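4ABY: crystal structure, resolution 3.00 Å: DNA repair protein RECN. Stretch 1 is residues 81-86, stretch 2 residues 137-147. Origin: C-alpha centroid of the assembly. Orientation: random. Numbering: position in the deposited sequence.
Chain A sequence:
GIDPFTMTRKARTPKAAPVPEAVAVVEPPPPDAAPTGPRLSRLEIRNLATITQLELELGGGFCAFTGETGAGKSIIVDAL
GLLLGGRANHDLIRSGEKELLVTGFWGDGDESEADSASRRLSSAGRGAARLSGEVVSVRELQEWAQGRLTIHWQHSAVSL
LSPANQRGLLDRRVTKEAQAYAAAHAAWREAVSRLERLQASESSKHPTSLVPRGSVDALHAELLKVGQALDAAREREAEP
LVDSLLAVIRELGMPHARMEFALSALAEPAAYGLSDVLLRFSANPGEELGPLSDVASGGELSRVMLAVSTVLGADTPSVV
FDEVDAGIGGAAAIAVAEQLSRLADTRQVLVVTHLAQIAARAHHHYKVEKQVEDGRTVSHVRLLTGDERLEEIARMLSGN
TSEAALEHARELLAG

Stretch 1, residues 81-86: GLLLGG
Stretch 2 (137-147) SVRELQEWAQG

The contact sets the Schellman-closed end of one helix against the side of another, and its rule is that backbone carbonyls at the end of the first helix pack closely on side-chain carbons of the second. Stretch 1 enters as helix, Gly81 to Leu83 lying near phi -65° and psi -35°. Leu84 follows at -73/-10, and Gly85 turns to positive phi, 90/27. This is a Schellman motif: Gly86 N bonds back to Gly81 O at 3.1 Å and Gly85 N to Leu82 O at 3.1 Å. Gly86, at -68/-178, then leads the chain away. Stretch 2 is a regular helix from Val138 to Ala145. The register is fixed by two CA pairs, Leu84 CA to Ala145 CA at 5.2 Å and Gly85 CA to Gln142 CA at 4.5 Å.

Leu84 gives the most surface, 72 Å². Its CA-to-CB bond points away from stretch 2, yet chi1 of -106°, between wells, and chi2 of -163° (t) bring the end of the side chain back. Leu84 CD2 lies 4.0 Å from Ala145 CB, 3.6 Å from Ala145 O and 3.9 Å from Gln146 CG. Its carbonyl faces the helix too: Gln142 CA stands 3.4 Å from Leu84 O in a CA-H...O contact, angle 149° at the hydrogen.

Gly85 covers 54 Å² without a side chain, and two constraints select glycine. At these backbone angles a CB would be jammed against the carbonyl O of Leu84; it would also point toward the helix and fall 2.0 Å from Gln142 CG. The bare CA therefore lets the turn settle onto stretch 2, with Gly85 O 3.9 Å from Val138 CG1 (chi1 t) at the margin.

Leu83, buried with 46 Å² covered, is m,t and points sideways; its carbonyl makes the close approaches. Leu83 O is 3.1 Å from Ala145 CB and 3.4 Å from Leu141 CG. Ala145 points toward stretch 1, and its single methyl suits so tight a place. Leu141, one turn earlier, also points toward it, with chi1 t and chi2 p, and reaches Leu82 O with CD2 at 3.8 Å. Gln142 (chi1 m, chi2 t) points sideways, its CG 3.4 Å from Leu84 O.

The start of stretch 2 is secured locally. Ser137, chi1 p, is the N-cap: Glu140 N gives a weak capping bond to Ser137 OG at 3.4 Å. On the face turned away, Arg139 NH1 bridges to Glu143 OE2 at 2.9 Å. In all, 325 Å² is buried, summed over both sides.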

ATOM      1  N   GLY A  81     -10.995   2.391   1.487  1.00 19.58           N
ATOM      2  CA  GLY A  81     -11.043   1.012   1.046  1.00 22.74           C
ATOM      3  C   GLY A  81     -12.195   0.781   0.089  1.00 21.55           C
ATOM      4  O   GLY A  81     -12.074   0.032  -0.882  1.00 24.85           O
ATOM      5  N   LEU A  82     -13.320   1.430   0.371  1.00 19.65           N
ATOM      6  CA  LEU A  82     -14.496   1.334  -0.480  1.00 18.43           C
ATOM      7  C   LEU A  82     -14.225   1.915  -1.862  1.00 20.74           C
ATOM      8  O   LEU A  82     -14.686   1.376  -2.864  1.00 23.82           O
ATOM      9  CB  LEU A  82     -15.674   2.052   0.166  1.00 17.74           C
ATOM     10  CG  LEU A  82     -16.163   1.501   1.502  1.00 16.71           C
ATOM     11  CD1 LEU A  82     -17.205   2.435   2.085  1.00 20.19           C
ATOM     12  CD2 LEU A  82     -16.729   0.105   1.337  1.00 18.97           C
ATOM     13  N   LEU A  83     -13.482   3.014  -1.916  1.00 19.92           N
ATOM     14  CA  LEU A  83     -13.127   3.626  -3.190  1.00 17.15           C
ATOM     15  C   LEU A  83     -12.217   2.712  -3.998  1.00 20.32           C
ATOM     16  O   LEU A  83     -12.209   2.766  -5.222  1.00 24.75           O
ATOM     17  CB  LEU A  83     -12.441   4.971  -2.974  1.00 17.10           C
ATOM     18  CG  LEU A  83     -13.280   6.064  -2.325  1.00 20.96           C
ATOM     19  CD1 LEU A  83     -12.521   7.371  -2.342  1.00 21.85           C
ATOM     20  CD2 LEU A  83     -14.600   6.209  -3.050  1.00 20.68           C
ATOM     21  N   LEU A  84     -11.446   1.880  -3.307  1.00 20.61           N
ATOM     22  CA  LEU A  84     -10.536   0.958  -3.973  1.00 21.82           C
ATOM     23  C   LEU A  84     -11.291  -0.186  -4.637  1.00 25.52           C
ATOM     24  O   LEU A  84     -10.718  -0.966  -5.400  1.00 29.00           O
ATOM     25  CB  LEU A  84      -9.522   0.393  -2.983  1.00 22.19           C
ATOM     26  CG  LEU A  84      -8.093   0.925  -3.070  1.00 24.59           C
ATOM     27  CD1 LEU A  84      -7.160  -0.020  -2.340  1.00 25.10           C
ATOM     28  CD2 LEU A  84      -7.670   1.058  -4.514  1.00 29.40           C
ATOM     29  N   GLY A  85     -12.581  -0.284  -4.345  1.00 24.01           N
ATOM     30  CA  GLY A  85     -13.391  -1.352  -4.889  1.00 24.28           C
ATOM     31  C   GLY A  85     -13.358  -2.535  -3.955  1.00 24.12           C
ATOM     32  O   GLY A  85     -13.521  -3.682  -4.375  1.00 26.95           O
ATOM     33  N   GLY A  86     -13.143  -2.248  -2.676  1.00 19.89           N
ATOM     34  CA  GLY A  86     -13.117  -3.282  -1.660  1.00 30.19           C
ATOM     35  C   GLY A  86     -14.460  -3.951  -1.409  1.00 35.13           C
ATOM     36  O   GLY A  86     -15.459  -3.655  -2.066  1.00 32.71           O
ATOM     37  N   SER A 137     -19.298  -0.230 -12.971  1.00 28.63           N
ATOM     38  CA  SER A 137     -19.170  -1.456 -12.180  1.00 28.48           C
ATOM     39  C   SER A 137     -18.052  -1.397 -11.141  1.00 25.85           C
ATOM     40  O   SER A 137     -17.089  -0.646 -11.290  1.00 24.73           O
ATOM     41  CB  SER A 137     -18.928  -2.633 -13.121  1.00 25.97           C
ATOM     42  OG  SER A 137     -17.651  -2.530 -13.722  1.00 28.26           O
ATOM     43  N   VAL A 138     -18.180  -2.200 -10.090  1.00 25.00           N
ATOM     44  CA  VAL A 138     -17.159  -2.248  -9.050  1.00 24.63           C
ATOM     45  C   VAL A 138     -15.792  -2.649  -9.613  1.00 25.22           C
ATOM     46  O   VAL A 138     -14.761  -2.126  -9.191  1.00 26.44           O
ATOM     47  CB  VAL A 138     -17.552  -3.205  -7.921  1.00 20.71           C
ATOM     48  CG1 VAL A 138     -16.488  -3.209  -6.839  1.00 23.34           C
ATOM     49  CG2 VAL A 138     -18.898  -2.802  -7.347  1.00 22.12           C
ATOM     50  N   ARG A 139     -15.787  -3.568 -10.569  1.00 21.35           N
ATOM     51  CA  ARG A 139     -14.549  -4.006 -11.199  1.00 24.48           C
ATOM     52  C   ARG A 139     -13.810  -2.832 -11.855  1.00 28.91           C
ATOM     53  O   ARG A 139     -12.581  -2.766 -11.827  1.00 25.74           O
ATOM     54  CB  ARG A 139     -14.849  -5.103 -12.224  1.00 30.23           C
ATOM     55  CG  ARG A 139     -13.703  -6.068 -12.497  1.00 33.31           C
ATOM     56  CD  ARG A 139     -13.118  -5.834 -13.875  1.00 39.94           C
ATOM     57  NE  ARG A 139     -14.163  -5.688 -14.884  1.00 49.51           N
ATOM     58  CZ  ARG A 139     -14.020  -5.007 -16.018  1.00 54.33           C
ATOM     59  NH1 ARG A 139     -12.870  -4.403 -16.290  1.00 50.39           N
ATOM     60  NH2 ARG A 139     -15.027  -4.924 -16.877  1.00 47.12           N
ATOM     61  N   GLU A 140     -14.568  -1.902 -12.433  1.00 31.99           N
ATOM     62  CA  GLU A 140     -13.989  -0.732 -13.093  1.00 29.39           C
ATOM     63  C   GLU A 140     -13.523   0.310 -12.085  1.00 30.09           C
ATOM     64  O   GLU A 140     -12.546   1.024 -12.322  1.00 31.04           O
ATOM     65  CB  GLU A 140     -14.991  -0.112 -14.065  1.00 25.69           C
ATOM     66  CG  GLU A 140     -15.499  -1.086 -15.108  1.00 30.87           C
ATOM     67  CD  GLU A 140     -16.446  -0.444 -16.095  1.00 28.98           C
ATOM     68  OE1 GLU A 140     -16.000   0.413 -16.887  1.00 28.58           O
ATOM     69  OE2 GLU A 140     -17.639  -0.803 -16.079  1.00 28.70           O
ATOM     70  N   LEU A 141     -14.237   0.401 -10.966  1.00 25.20           N
ATOM     71  CA  LEU A 141     -13.826   1.261  -9.867  1.00 24.94           C
ATOM     72  C   LEU A 141     -12.473   0.794  -9.360  1.00 26.04           C
ATOM     73  O   LEU A 141     -11.590   1.601  -9.087  1.00 27.69           O
ATOM     74  CB  LEU A 141     -14.856   1.210  -8.736  1.00 27.22           C
ATOM     75  CG  LEU A 141     -14.610   2.059  -7.485  1.00 19.06           C
ATOM     76  CD1 LEU A 141     -14.478   3.526  -7.844  1.00 17.35           C
ATOM     77  CD2 LEU A 141     -15.730   1.855  -6.488  1.00 16.88           C
ATOM     78  N   GLN A 142     -12.318  -0.520  -9.248  1.00 26.29           N
ATOM     79  CA  GLN A 142     -11.070  -1.112  -8.783  1.00 27.85           C
ATOM     80  C   GLN A 142      -9.915  -0.785  -9.709  1.00 29.01           C
ATOM     81  O   GLN A 142      -8.856  -0.348  -9.266  1.00 27.07           O
ATOM     82  CB  GLN A 142     -11.212  -2.623  -8.683  1.00 25.40           C
ATOM     83  CG  GLN A 142     -12.152  -3.077  -7.608  1.00 25.45           C
ATOM     84  CD  GLN A 142     -12.378  -4.564  -7.651  1.00 26.88           C
ATOM     85  OE1 GLN A 142     -13.108  -5.114  -6.827  1.00 28.59           O
ATOM     86  NE2 GLN A 142     -11.751  -5.231  -8.617  1.00 24.98           N
ATOM     87  N   GLU A 143     -10.120  -1.012 -11.000  1.00 30.12           N
ATOM     88  CA  GLU A 143      -9.070  -0.789 -11.983  1.00 31.94           C
ATOM     89  C   GLU A 143      -8.659   0.674 -12.031  1.00 31.36           C
ATOM     90  O   GLU A 143      -7.489   0.989 -12.247  1.00 31.25           O
ATOM     91  CB  GLU A 143      -9.516  -1.266 -13.367  1.00 33.45           C
ATOM     92  CG  GLU A 143      -9.857  -2.751 -13.409  1.00 41.96           C
ATOM     93  CD  GLU A 143     -10.336  -3.210 -14.770  1.00 49.18           C
ATOM     94  OE1 GLU A 143     -10.777  -2.354 -15.568  1.00 52.06           O
ATOM     95  OE2 GLU A 143     -10.274  -4.429 -15.040  1.00 52.03           O
ATOM     96  N   TRP A 144      -9.623   1.564 -11.817  1.00 29.93           N
ATOM     97  CA  TRP A 144      -9.349   2.993 -11.868  1.00 29.73           C
ATOM     98  C   TRP A 144      -8.693   3.481 -10.587  1.00 27.07           C
ATOM     99  O   TRP A 144      -7.685   4.181 -10.627  1.00 30.32           O
ATOM    100  CB  TRP A 144     -10.625   3.791 -12.142  1.00 34.00           C
ATOM    101  CG  TRP A 144     -10.375   5.268 -12.227  1.00 35.49           C
ATOM    102  CD1 TRP A 144     -10.104   5.990 -13.351  1.00 37.98           C
ATOM    103  CD2 TRP A 144     -10.349   6.196 -11.138  1.00 36.53           C
ATOM    104  NE1 TRP A 144      -9.920   7.312 -13.032  1.00 39.50           N
ATOM    105  CE2 TRP A 144     -10.065   7.465 -11.679  1.00 39.38           C
ATOM    106  CE3 TRP A 144     -10.545   6.077  -9.759  1.00 36.37           C
ATOM    107  CZ2 TRP A 144      -9.972   8.609 -10.889  1.00 42.42           C
ATOM    108  CZ3 TRP A 144     -10.451   7.214  -8.974  1.00 37.82           C
ATOM    109  CH2 TRP A 144     -10.166   8.463  -9.541  1.00 40.72           C
ATOM    110  N   ALA A 145      -9.266   3.100  -9.452  1.00 27.44           N
ATOM    111  CA  ALA A 145      -8.769   3.541  -8.153  1.00 30.98           C
ATOM    112  C   ALA A 145      -7.418   2.923  -7.780  1.00 28.33           C
ATOM    113  O   ALA A 145      -6.658   3.506  -7.014  1.00 24.01           O
ATOM    114  CB  ALA A 145      -9.801   3.263  -7.068  1.00 26.01           C
ATOM    115  N   GLN A 146      -7.123   1.745  -8.319  1.00 28.35           N
ATOM    116  CA  GLN A 146      -5.842   1.097  -8.057  1.00 28.72           C
ATOM    117  C   GLN A 146      -4.691   1.809  -8.756  1.00 29.29           C
ATOM    118  O   GLN A 146      -3.527   1.443  -8.590  1.00 32.35           O
ATOM    119  CB  GLN A 146      -5.878  -0.369  -8.481  1.00 33.10           C
ATOM    120  CG  GLN A 146      -6.673  -1.257  -7.553  1.00 34.07           C
ATOM    121  CD  GLN A 146      -6.824  -2.656  -8.099  1.00 36.05           C
ATOM    122  OE1 GLN A 146      -6.495  -2.920  -9.256  1.00 33.02           O
ATOM    123  NE2 GLN A 146      -7.328  -3.564  -7.270  1.00 39.03           N
ATOM    124  N   GLY A 147      -5.021   2.822  -9.547  1.00 25.56           N
ATOM    125  CA  GLY A 147      -4.005   3.649 -10.164  1.00 26.66           C
ATOM    126  C   GLY A 147      -3.795   4.909  -9.351  1.00 29.88           C
ATOM    127  O   GLY A 147      -2.892   5.696  -9.629  1.00 33.17           O
TER